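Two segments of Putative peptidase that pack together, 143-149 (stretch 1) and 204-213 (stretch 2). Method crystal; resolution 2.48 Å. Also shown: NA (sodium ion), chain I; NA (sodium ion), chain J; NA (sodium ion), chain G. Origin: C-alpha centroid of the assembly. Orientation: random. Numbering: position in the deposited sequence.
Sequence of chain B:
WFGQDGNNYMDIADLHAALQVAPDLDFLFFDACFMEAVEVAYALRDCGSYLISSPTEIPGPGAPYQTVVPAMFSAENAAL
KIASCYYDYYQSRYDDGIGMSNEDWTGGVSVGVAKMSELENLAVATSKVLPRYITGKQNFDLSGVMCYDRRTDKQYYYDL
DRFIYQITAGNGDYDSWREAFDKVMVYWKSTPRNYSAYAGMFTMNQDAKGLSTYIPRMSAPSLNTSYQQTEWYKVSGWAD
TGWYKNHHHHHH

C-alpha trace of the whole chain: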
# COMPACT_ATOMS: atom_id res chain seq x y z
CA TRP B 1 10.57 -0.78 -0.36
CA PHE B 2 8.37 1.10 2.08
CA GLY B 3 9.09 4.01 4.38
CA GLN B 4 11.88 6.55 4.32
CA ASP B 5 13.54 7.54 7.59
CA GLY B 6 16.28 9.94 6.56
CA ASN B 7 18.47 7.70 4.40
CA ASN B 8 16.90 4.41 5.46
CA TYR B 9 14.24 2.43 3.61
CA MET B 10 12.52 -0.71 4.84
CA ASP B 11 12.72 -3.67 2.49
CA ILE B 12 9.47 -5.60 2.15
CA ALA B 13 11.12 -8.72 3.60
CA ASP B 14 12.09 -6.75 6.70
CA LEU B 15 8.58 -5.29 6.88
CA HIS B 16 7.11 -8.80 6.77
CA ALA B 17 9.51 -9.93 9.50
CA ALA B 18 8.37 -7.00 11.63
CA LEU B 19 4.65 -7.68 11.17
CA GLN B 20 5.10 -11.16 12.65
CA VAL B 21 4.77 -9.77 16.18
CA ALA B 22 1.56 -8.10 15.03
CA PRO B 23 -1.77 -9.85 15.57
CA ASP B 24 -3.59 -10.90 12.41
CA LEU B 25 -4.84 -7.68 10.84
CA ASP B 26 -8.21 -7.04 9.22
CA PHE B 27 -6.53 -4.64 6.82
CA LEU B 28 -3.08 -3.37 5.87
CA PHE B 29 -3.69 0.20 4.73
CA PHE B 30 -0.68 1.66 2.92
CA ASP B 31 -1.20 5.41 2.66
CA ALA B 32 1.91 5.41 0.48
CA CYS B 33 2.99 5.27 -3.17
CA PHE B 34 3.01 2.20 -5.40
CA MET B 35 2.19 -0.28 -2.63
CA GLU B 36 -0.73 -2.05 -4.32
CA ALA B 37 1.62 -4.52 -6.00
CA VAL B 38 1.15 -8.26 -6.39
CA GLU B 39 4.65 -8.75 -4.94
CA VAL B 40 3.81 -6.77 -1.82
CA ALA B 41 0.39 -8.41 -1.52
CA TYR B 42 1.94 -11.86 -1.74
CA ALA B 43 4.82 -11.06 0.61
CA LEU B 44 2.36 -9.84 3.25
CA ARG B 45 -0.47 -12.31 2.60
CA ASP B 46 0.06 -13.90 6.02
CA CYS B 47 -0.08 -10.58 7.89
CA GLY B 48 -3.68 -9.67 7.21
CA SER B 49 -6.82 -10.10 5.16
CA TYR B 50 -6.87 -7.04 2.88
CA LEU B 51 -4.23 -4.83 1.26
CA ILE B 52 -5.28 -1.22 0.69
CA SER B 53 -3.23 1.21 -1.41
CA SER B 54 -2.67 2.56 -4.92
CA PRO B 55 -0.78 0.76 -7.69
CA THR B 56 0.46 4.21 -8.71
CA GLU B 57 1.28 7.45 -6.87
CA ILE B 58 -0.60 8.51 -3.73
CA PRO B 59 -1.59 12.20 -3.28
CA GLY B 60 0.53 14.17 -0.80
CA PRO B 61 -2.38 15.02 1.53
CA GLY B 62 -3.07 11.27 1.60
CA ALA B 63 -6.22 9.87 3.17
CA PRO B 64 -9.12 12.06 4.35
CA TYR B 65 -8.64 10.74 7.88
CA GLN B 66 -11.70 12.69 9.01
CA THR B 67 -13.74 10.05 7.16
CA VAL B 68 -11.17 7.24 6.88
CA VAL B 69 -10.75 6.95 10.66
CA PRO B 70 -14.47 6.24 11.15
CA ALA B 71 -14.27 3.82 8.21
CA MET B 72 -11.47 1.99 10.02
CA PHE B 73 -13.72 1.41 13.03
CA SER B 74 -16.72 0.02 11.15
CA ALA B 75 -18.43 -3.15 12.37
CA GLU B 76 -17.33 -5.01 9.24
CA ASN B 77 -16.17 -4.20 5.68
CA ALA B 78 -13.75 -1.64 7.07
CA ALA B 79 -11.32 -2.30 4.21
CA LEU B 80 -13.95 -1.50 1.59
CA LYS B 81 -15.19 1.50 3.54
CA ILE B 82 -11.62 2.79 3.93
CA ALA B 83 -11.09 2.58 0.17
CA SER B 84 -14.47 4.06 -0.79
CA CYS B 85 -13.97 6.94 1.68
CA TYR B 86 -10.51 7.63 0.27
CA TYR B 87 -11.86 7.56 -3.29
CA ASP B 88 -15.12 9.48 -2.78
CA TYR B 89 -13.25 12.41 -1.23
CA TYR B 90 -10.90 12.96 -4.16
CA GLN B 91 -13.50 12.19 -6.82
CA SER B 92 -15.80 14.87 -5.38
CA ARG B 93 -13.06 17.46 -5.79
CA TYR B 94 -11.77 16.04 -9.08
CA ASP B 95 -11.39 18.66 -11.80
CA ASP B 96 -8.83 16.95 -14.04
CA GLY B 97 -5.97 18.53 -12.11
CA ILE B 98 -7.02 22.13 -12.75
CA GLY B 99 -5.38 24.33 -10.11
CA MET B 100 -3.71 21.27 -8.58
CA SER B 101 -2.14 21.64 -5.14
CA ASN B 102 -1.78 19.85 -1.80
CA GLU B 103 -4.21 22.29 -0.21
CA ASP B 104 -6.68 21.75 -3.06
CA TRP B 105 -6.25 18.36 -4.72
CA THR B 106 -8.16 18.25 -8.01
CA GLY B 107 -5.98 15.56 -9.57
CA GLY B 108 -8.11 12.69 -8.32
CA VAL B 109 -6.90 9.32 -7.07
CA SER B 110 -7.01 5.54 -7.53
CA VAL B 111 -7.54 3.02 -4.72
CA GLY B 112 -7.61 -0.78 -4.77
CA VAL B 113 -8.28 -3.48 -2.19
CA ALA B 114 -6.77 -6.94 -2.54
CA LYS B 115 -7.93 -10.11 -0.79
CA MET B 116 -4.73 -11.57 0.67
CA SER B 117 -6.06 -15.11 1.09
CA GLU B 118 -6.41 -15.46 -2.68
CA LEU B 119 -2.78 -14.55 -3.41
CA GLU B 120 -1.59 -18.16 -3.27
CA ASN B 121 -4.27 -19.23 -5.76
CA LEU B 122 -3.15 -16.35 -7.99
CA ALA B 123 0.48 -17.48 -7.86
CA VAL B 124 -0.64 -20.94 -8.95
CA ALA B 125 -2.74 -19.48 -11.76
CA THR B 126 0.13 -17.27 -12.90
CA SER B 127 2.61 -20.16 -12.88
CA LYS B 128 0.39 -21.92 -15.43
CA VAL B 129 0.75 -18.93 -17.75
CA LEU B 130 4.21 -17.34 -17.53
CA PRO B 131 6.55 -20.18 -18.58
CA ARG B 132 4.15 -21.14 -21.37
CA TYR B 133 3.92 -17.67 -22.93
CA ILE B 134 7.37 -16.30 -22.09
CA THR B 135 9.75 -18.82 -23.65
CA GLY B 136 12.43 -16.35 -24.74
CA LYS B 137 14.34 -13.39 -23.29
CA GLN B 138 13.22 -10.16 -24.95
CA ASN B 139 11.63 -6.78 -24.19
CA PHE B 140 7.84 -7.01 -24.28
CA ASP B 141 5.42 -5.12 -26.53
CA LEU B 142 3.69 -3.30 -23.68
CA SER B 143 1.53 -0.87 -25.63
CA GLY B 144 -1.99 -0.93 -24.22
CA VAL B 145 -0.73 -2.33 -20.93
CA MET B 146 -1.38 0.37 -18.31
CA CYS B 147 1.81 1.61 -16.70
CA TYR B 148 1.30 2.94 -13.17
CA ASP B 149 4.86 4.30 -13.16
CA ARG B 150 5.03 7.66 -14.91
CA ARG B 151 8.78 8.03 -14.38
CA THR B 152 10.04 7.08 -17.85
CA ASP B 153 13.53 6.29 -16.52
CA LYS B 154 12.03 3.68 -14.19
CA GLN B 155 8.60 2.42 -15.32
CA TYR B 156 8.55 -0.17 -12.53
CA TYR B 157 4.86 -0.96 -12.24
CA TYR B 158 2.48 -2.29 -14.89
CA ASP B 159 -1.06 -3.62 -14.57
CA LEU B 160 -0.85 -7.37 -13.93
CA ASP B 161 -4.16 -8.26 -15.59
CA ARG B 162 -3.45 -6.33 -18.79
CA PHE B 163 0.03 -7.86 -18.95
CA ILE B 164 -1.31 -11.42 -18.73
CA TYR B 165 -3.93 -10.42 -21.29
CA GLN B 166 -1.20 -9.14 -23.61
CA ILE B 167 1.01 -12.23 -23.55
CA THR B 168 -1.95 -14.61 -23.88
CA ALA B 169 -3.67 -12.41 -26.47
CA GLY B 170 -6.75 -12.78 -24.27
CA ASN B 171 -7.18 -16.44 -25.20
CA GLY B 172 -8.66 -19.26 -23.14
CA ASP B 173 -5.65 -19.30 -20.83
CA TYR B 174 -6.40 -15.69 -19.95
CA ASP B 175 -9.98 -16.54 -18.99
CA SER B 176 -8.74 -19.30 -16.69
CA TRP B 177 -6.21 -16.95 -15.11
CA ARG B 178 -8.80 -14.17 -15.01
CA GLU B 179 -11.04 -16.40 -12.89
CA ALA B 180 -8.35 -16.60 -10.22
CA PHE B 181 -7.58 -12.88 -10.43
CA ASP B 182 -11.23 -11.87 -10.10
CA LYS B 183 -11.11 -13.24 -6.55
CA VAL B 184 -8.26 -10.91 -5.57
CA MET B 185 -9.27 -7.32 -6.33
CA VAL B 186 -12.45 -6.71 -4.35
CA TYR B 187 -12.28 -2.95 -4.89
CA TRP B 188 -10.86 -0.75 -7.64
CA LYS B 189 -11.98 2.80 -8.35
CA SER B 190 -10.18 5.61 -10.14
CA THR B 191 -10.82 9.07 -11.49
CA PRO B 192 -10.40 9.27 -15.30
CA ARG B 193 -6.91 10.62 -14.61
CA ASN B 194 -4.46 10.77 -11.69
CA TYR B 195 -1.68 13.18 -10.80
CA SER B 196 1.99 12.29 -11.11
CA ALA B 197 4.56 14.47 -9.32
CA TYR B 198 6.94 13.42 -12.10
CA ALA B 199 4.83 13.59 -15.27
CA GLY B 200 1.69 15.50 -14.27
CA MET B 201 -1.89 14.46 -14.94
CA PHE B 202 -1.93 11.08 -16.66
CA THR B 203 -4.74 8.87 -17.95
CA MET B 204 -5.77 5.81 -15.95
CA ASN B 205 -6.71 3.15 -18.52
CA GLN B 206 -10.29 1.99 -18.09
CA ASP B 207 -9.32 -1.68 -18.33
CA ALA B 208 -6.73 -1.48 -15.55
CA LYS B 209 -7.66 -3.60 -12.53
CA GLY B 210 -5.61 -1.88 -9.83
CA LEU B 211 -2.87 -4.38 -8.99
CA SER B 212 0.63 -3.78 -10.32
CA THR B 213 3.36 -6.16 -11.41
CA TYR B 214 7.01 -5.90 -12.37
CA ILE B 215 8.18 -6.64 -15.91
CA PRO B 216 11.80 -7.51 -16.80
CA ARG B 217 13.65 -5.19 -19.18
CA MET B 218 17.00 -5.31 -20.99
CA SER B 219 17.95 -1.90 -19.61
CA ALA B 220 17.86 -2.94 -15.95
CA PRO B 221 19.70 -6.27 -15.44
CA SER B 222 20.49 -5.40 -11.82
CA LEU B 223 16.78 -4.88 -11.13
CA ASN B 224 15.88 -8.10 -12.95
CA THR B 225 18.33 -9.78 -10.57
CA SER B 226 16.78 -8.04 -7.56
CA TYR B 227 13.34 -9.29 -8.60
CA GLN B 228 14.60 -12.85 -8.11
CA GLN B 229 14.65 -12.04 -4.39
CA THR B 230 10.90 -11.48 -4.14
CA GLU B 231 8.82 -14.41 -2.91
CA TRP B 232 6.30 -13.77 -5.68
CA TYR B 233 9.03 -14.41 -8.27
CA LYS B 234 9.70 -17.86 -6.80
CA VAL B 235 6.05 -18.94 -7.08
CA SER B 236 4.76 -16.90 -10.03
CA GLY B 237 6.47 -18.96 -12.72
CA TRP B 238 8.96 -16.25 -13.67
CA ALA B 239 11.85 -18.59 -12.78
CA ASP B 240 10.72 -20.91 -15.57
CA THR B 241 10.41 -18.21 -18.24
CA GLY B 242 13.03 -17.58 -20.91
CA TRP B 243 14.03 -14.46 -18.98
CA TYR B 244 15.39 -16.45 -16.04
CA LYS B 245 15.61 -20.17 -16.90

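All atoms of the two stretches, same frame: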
# COMPACT_ATOMS: atom_id res chain seq x y z
N SER B 143 2.51 -1.87 -25.25
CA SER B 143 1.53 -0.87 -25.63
C SER B 143 0.14 -1.38 -25.28
O SER B 143 -0.19 -2.53 -25.55
CB SER B 143 1.62 -0.54 -27.13
OG SER B 143 1.51 -1.71 -27.91
N GLY B 144 -0.66 -0.53 -24.64
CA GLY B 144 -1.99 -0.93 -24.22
C GLY B 144 -2.01 -1.50 -22.82
O GLY B 144 -3.07 -1.61 -22.20
N VAL B 145 -0.84 -1.87 -22.31
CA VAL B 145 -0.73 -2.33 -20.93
C VAL B 145 -0.47 -1.14 -20.02
O VAL B 145 0.61 -0.54 -20.06
CB VAL B 145 0.40 -3.36 -20.75
CG1 VAL B 145 0.48 -3.80 -19.29
CG2 VAL B 145 0.19 -4.55 -21.67
N MET B 146 -1.46 -0.79 -19.20
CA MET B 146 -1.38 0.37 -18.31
C MET B 146 -0.10 0.34 -17.49
O MET B 146 0.22 -0.66 -16.85
CB MET B 146 -2.58 0.43 -17.38
CG MET B 146 -2.50 1.55 -16.34
SD MET B 146 -2.50 3.19 -17.11
CE MET B 146 -2.17 4.24 -15.69
N CYS B 147 0.63 1.45 -17.53
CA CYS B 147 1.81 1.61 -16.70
C CYS B 147 1.51 2.59 -15.58
O CYS B 147 1.22 3.76 -15.83
CB CYS B 147 2.99 2.11 -17.54
SG CYS B 147 4.56 2.19 -16.65
N TYR B 148 1.58 2.11 -14.34
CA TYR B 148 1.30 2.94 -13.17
C TYR B 148 2.49 3.83 -12.82
O TYR B 148 2.37 4.73 -11.99
CB TYR B 148 0.93 2.08 -11.97
CG TYR B 148 -0.31 1.24 -12.14
CD1 TYR B 148 -1.56 1.83 -12.29
CD2 TYR B 148 -0.24 -0.15 -12.14
CE1 TYR B 148 -2.70 1.06 -12.44
CE2 TYR B 148 -1.37 -0.93 -12.29
CZ TYR B 148 -2.60 -0.32 -12.44
OH TYR B 148 -3.73 -1.09 -12.59
N ASP B 149 3.64 3.56 -13.44
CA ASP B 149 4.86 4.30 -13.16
C ASP B 149 5.14 5.32 -14.26
O ASP B 149 5.51 4.97 -15.38
CB ASP B 149 6.04 3.34 -13.01
CG ASP B 149 7.26 3.99 -12.38
OD1 ASP B 149 7.38 5.23 -12.43
OD2 ASP B 149 8.11 3.25 -11.83
N MET B 204 -5.65 7.15 -16.50
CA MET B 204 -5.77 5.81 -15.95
C MET B 204 -6.63 4.96 -16.88
O MET B 204 -7.84 5.17 -16.96
CB MET B 204 -6.37 5.85 -14.55
CG MET B 204 -6.59 4.48 -13.93
SD MET B 204 -5.03 3.67 -13.53
CE MET B 204 -4.44 4.71 -12.20
N ASN B 205 -6.00 4.02 -17.58
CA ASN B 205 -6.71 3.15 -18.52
C ASN B 205 -7.92 2.48 -17.88
O ASN B 205 -7.85 2.00 -16.75
CB ASN B 205 -5.76 2.10 -19.09
CG ASN B 205 -4.71 2.70 -20.00
OD1 ASN B 205 -4.69 3.91 -20.22
ND2 ASN B 205 -3.83 1.85 -20.52
N GLN B 206 -9.02 2.45 -18.62
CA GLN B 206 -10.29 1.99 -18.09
C GLN B 206 -10.32 0.48 -17.87
O GLN B 206 -11.18 -0.02 -17.15
CB GLN B 206 -11.43 2.41 -19.02
CG GLN B 206 -11.64 3.92 -19.13
CD GLN B 206 -11.97 4.57 -17.79
OE1 GLN B 206 -12.74 4.03 -17.00
NE2 GLN B 206 -11.39 5.75 -17.54
N ASP B 207 -9.37 -0.23 -18.48
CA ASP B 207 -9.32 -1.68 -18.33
C ASP B 207 -8.28 -2.13 -17.30
O ASP B 207 -8.07 -3.32 -17.11
CB ASP B 207 -9.04 -2.35 -19.68
CG ASP B 207 -7.78 -1.83 -20.35
OD1 ASP B 207 -7.02 -1.08 -19.71
OD2 ASP B 207 -7.54 -2.19 -21.52
N ALA B 208 -7.63 -1.17 -16.65
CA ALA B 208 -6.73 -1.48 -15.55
C ALA B 208 -7.54 -2.05 -14.38
O ALA B 208 -8.70 -1.69 -14.20
CB ALA B 208 -5.95 -0.25 -15.12
N LYS B 209 -6.93 -2.93 -13.60
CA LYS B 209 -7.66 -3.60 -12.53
C LYS B 209 -7.16 -3.22 -11.14
O LYS B 209 -7.76 -3.59 -10.14
CB LYS B 209 -7.58 -5.12 -12.72
CG LYS B 209 -8.09 -5.61 -14.07
CD LYS B 209 -9.47 -5.07 -14.40
CE LYS B 209 -10.09 -5.81 -15.58
NZ LYS B 209 -9.25 -5.74 -16.81
N GLY B 210 -6.06 -2.47 -11.08
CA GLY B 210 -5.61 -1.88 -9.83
C GLY B 210 -4.54 -2.62 -9.04
O GLY B 210 -4.25 -2.24 -7.90
N LEU B 211 -3.96 -3.66 -9.63
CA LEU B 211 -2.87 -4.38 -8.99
C LEU B 211 -1.67 -4.42 -9.92
O LEU B 211 -1.78 -4.89 -11.05
CB LEU B 211 -3.29 -5.80 -8.61
CG LEU B 211 -2.28 -6.62 -7.80
CD1 LEU B 211 -2.08 -6.02 -6.41
CD2 LEU B 211 -2.70 -8.08 -7.71
N SER B 212 -0.54 -3.91 -9.45
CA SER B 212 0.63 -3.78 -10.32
C SER B 212 1.51 -5.02 -10.31
O SER B 212 1.42 -5.87 -9.42
CB SER B 212 1.46 -2.57 -9.91
OG SER B 212 2.23 -2.85 -8.76
N THR B 213 2.36 -5.12 -11.32
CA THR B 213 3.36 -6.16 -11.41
C THR B 213 4.65 -5.59 -11.99
O THR B 213 4.63 -4.56 -12.65
CB THR B 213 2.90 -7.34 -12.28
OG1 THR B 213 3.90 -8.36 -12.29
CG2 THR B 213 2.66 -6.87 -13.71
NA NA I . -4.37 -0.88 -20.16
NA NA J . 2.67 -0.45 -7.61
NA NA G . 4.90 -10.77 -11.58

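Two side chains of stretch 1, Met-146 and Tyr-148, carry most of the contact, which buries 407 Å² summed over both sides. Their CA-to-CB bonds point toward stretch 2, whereas those of Val-145 and Cys-147 point away, as expected of an extended backbone in which successive residues alternate in direction.

Tyr-148 is the larger contributor, with 107 Å² covered. With chi1 at -62° (m) and chi2 at -65°, its ring lies against the segment from Ala-208 to Ser-212, with Met-204 SD at its edge, and delivers the hydroxyl to the backbone of Gly-210. There the Gly-210 N donates to Tyr-148 OH at 3.1 Å, with an N-H...O angle of 138°, a bent but real hydrogen bond. Tyrosine suits this place because one side chain supplies both an apolar ring and a polar tip. Beside that tip, Ala-208 CB lies 3.5 Å from Tyr-148 OH, and further back along the ring Ser-212 CB approaches Tyr-148 CD2 at 3.7 Å. Gly-210 has phi/psi of 97/9°, where a CB would be jammed against the preceding carbonyl oxygen; the backbone itself therefore calls for glycine, without any appeal to crowding by the tyrosine.

The two methionines meet beside this ring. Met-204 leaves its backbone sideways, but its t, p, p rotamer (177°, 69°, 68°) brings the end of the chain nearer to stretch 1. Its sulfur sits at the ring edge, 5.0 Å from the Tyr-148 centroid and 81° off the ring normal, with Met-204 SD 3.7 Å from Tyr-148 CE1. Met-146 adopts t, p, t (175°, 64°, -173°), and its extended chi3 carries the methyl to Met-204, with Met-146 CE 3.6 Å from Met-204 SD. Nearer its root, Met-146 CG packs 4.1 Å from Ala-208 CB, a short side chain directed toward stretch 1. The same methionine accepts a weak hydrogen bond: Asn-205 N lies 3.6 Å from Met-146 SD, long but nearly straight at 171°.

A type I turn from Asn-205 to Ala-208, closed by a hydrogen bond from Ala-208 N to Asn-205 O at 3.2 Å, lies near the start of stretch 2. Here a sodium ion (chain I) bridges the stretches, bound by Gly-144 O at 2.5 Å from NA and by Asp-207 OD1 at 2.7 Å from NA. The chi1 of Asp-207, 55° (p), brings the end of a side chain that starts sideways nearer to stretch 1, and its carboxylate supplies negative charge to the cation. Asn-205, directed toward stretch 1 with chi1 at -68° (m), also places its side-chain amide at the ion.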